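Long-range contact in uncharacterized protein (Acinetobacter baumannii, PDB 4L3U), which is of unknown function but folds as a compact all-helical single chain containing a DUF4844 domain: residues Q21-F26 and A61-Y66. Residues are numbered along the deposited sequence; the frame is centred on the assembly and turned at random.
Sequences QQLEKF and AFIALY
Antiparallel packing of two helices in an all-alpha fold joins Q21-F26, on the N-terminal helix 14-27, to A61-Y66, near the C-terminal end of the long helix 45-68. The short axes run at 161° to each other and come within 9.7 Å, a spacing that accommodates the branched side chains of L23 and I63 between the helices. L23 and I63 face each other at the centre, their CA atoms 6.9 Å apart, and their side chains slide past one another in opposite directions. CB of L23 rests 3.7 Å from CG1 of I63, and its CG, anti to the carbonyl carbon (chi1 -70°), carries the forked end on toward F62 and Y66. There CD1 of L23 sits 3.7 Å from CB of F62, the two side chains crossing at about a right angle, while CD2 of L23 lies 4.1 Å from the same CB of F62. The same CD1 meets the Y66 ring obliquely, 4.4 Å from CD2 of Y66. A leucine suits this place because its two methyls reach several neighbours at once. F62 lends only its CB here; its ring leads away and meets the ring of F108 on helix 95-112. L23 also touches F108, which places it between helices 14-27, 45-68 and 95-112. The side-chain amide ND2 of N16, on helix 14-27, also hydrogen-bonds to the backbone O of Y66, tying the two helices together beyond the apolar contact. At the margin, OE1 of E24 forms a salt bridge with NZ of K27, consistent with a glutamate at this partly exposed edge. E24 bends at chi2 (-76°) and brings its carboxylate against I63, the two side chains crossing at about a right angle, with OE2 of E24 3.5 Å from CD1 of I63.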
# COMPACT_ATOMS: atom_id res chain seq x y z
N GLN A 21 4.47 -15.52 -3.21
CA GLN A 21 3.83 -16.15 -2.05
C GLN A 21 3.58 -15.13 -0.95
O GLN A 21 2.55 -15.17 -0.28
CB GLN A 21 4.69 -17.31 -1.52
CG GLN A 21 4.75 -18.51 -2.45
N GLN A 22 4.53 -14.23 -0.76
CA GLN A 22 4.38 -13.16 0.22
C GLN A 22 3.21 -12.26 -0.14
O GLN A 22 2.43 -11.86 0.73
CB GLN A 22 5.66 -12.32 0.29
CG GLN A 22 6.89 -13.05 0.79
CD GLN A 22 8.07 -12.12 0.93
OE1 GLN A 22 8.81 -11.87 -0.02
NE2 GLN A 22 8.25 -11.57 2.13
N LEU A 23 3.10 -11.93 -1.42
CA LEU A 23 2.05 -11.04 -1.91
C LEU A 23 0.67 -11.67 -1.80
O LEU A 23 -0.30 -10.99 -1.48
CB LEU A 23 2.32 -10.66 -3.37
CG LEU A 23 3.52 -9.74 -3.61
CD1 LEU A 23 3.90 -9.72 -5.08
CD2 LEU A 23 3.22 -8.34 -3.11
N GLU A 24 0.59 -12.96 -2.09
CA GLU A 24 -0.67 -13.68 -2.02
C GLU A 24 -1.19 -13.70 -0.59
O GLU A 24 -2.37 -13.48 -0.34
CB GLU A 24 -0.49 -15.11 -2.53
CG GLU A 24 -0.19 -15.20 -4.02
CD GLU A 24 -1.41 -14.97 -4.89
OE1 GLU A 24 -2.49 -14.67 -4.35
OE2 GLU A 24 -1.29 -15.10 -6.13
N LYS A 25 -0.29 -13.96 0.35
CA LYS A 25 -0.65 -13.99 1.76
C LYS A 25 -1.04 -12.59 2.20
O LYS A 25 -2.08 -12.39 2.82
CB LYS A 25 0.53 -14.50 2.59
CG LYS A 25 0.24 -14.58 4.08
N PHE A 26 -0.21 -11.61 1.84
CA PHE A 26 -0.44 -10.22 2.19
C PHE A 26 -1.79 -9.74 1.67
O PHE A 26 -2.51 -9.01 2.35
CB PHE A 26 0.67 -9.35 1.61
CG PHE A 26 0.69 -7.95 2.15
CD1 PHE A 26 1.15 -7.71 3.43
CD2 PHE A 26 0.26 -6.89 1.38
CE1 PHE A 26 1.18 -6.42 3.94
CE2 PHE A 26 0.29 -5.60 1.89
CZ PHE A 26 0.75 -5.37 3.17
N ALA A 61 -1.52 -6.54 -8.64
CA ALA A 61 -0.77 -5.89 -9.71
C ALA A 61 0.70 -6.32 -9.69
O ALA A 61 1.28 -6.61 -10.74
CB ALA A 61 -0.89 -4.37 -9.58
N PHE A 62 1.29 -6.36 -8.50
CA PHE A 62 2.67 -6.79 -8.34
C PHE A 62 2.85 -8.24 -8.77
O PHE A 62 3.86 -8.60 -9.37
CB PHE A 62 3.12 -6.63 -6.88
CG PHE A 62 3.54 -5.23 -6.51
CD1 PHE A 62 4.70 -4.68 -7.01
CD2 PHE A 62 2.77 -4.47 -5.63
CE1 PHE A 62 5.10 -3.40 -6.66
CE2 PHE A 62 3.16 -3.19 -5.28
CZ PHE A 62 4.33 -2.65 -5.79
N ILE A 63 1.86 -9.08 -8.46
CA ILE A 63 1.91 -10.49 -8.82
C ILE A 63 1.96 -10.64 -10.33
O ILE A 63 2.76 -11.39 -10.87
CB ILE A 63 0.72 -11.27 -8.22
CG1 ILE A 63 0.85 -11.30 -6.69
CG2 ILE A 63 0.67 -12.69 -8.76
CD1 ILE A 63 -0.39 -11.77 -5.96
N ALA A 64 1.10 -9.89 -11.02
CA ALA A 64 1.03 -9.91 -12.48
C ALA A 64 2.36 -9.49 -13.08
O ALA A 64 2.75 -9.98 -14.14
CB ALA A 64 -0.07 -8.99 -12.96
N LEU A 65 3.05 -8.58 -12.41
CA LEU A 65 4.34 -8.11 -12.87
C LEU A 65 5.37 -9.23 -12.76
O LEU A 65 6.07 -9.53 -13.72
CB LEU A 65 4.78 -6.89 -12.07
CG LEU A 65 6.18 -6.35 -12.34
CD1 LEU A 65 6.38 -6.07 -13.82
CD2 LEU A 65 6.42 -5.10 -11.52
N TYR A 66 5.46 -9.85 -11.59
CA TYR A 66 6.43 -10.91 -11.36
C TYR A 66 6.14 -12.15 -12.19
O TYR A 66 7.04 -12.94 -12.47
CB TYR A 66 6.48 -11.30 -9.88
CG TYR A 66 7.34 -10.39 -9.05
CD1 TYR A 66 8.71 -10.60 -8.94
CD2 TYR A 66 6.80 -9.31 -8.37
CE1 TYR A 66 9.50 -9.76 -8.18
CE2 TYR A 66 7.58 -8.47 -7.61
CZ TYR A 66 8.94 -8.70 -7.52
OH TYR A 66 9.72 -7.86 -6.76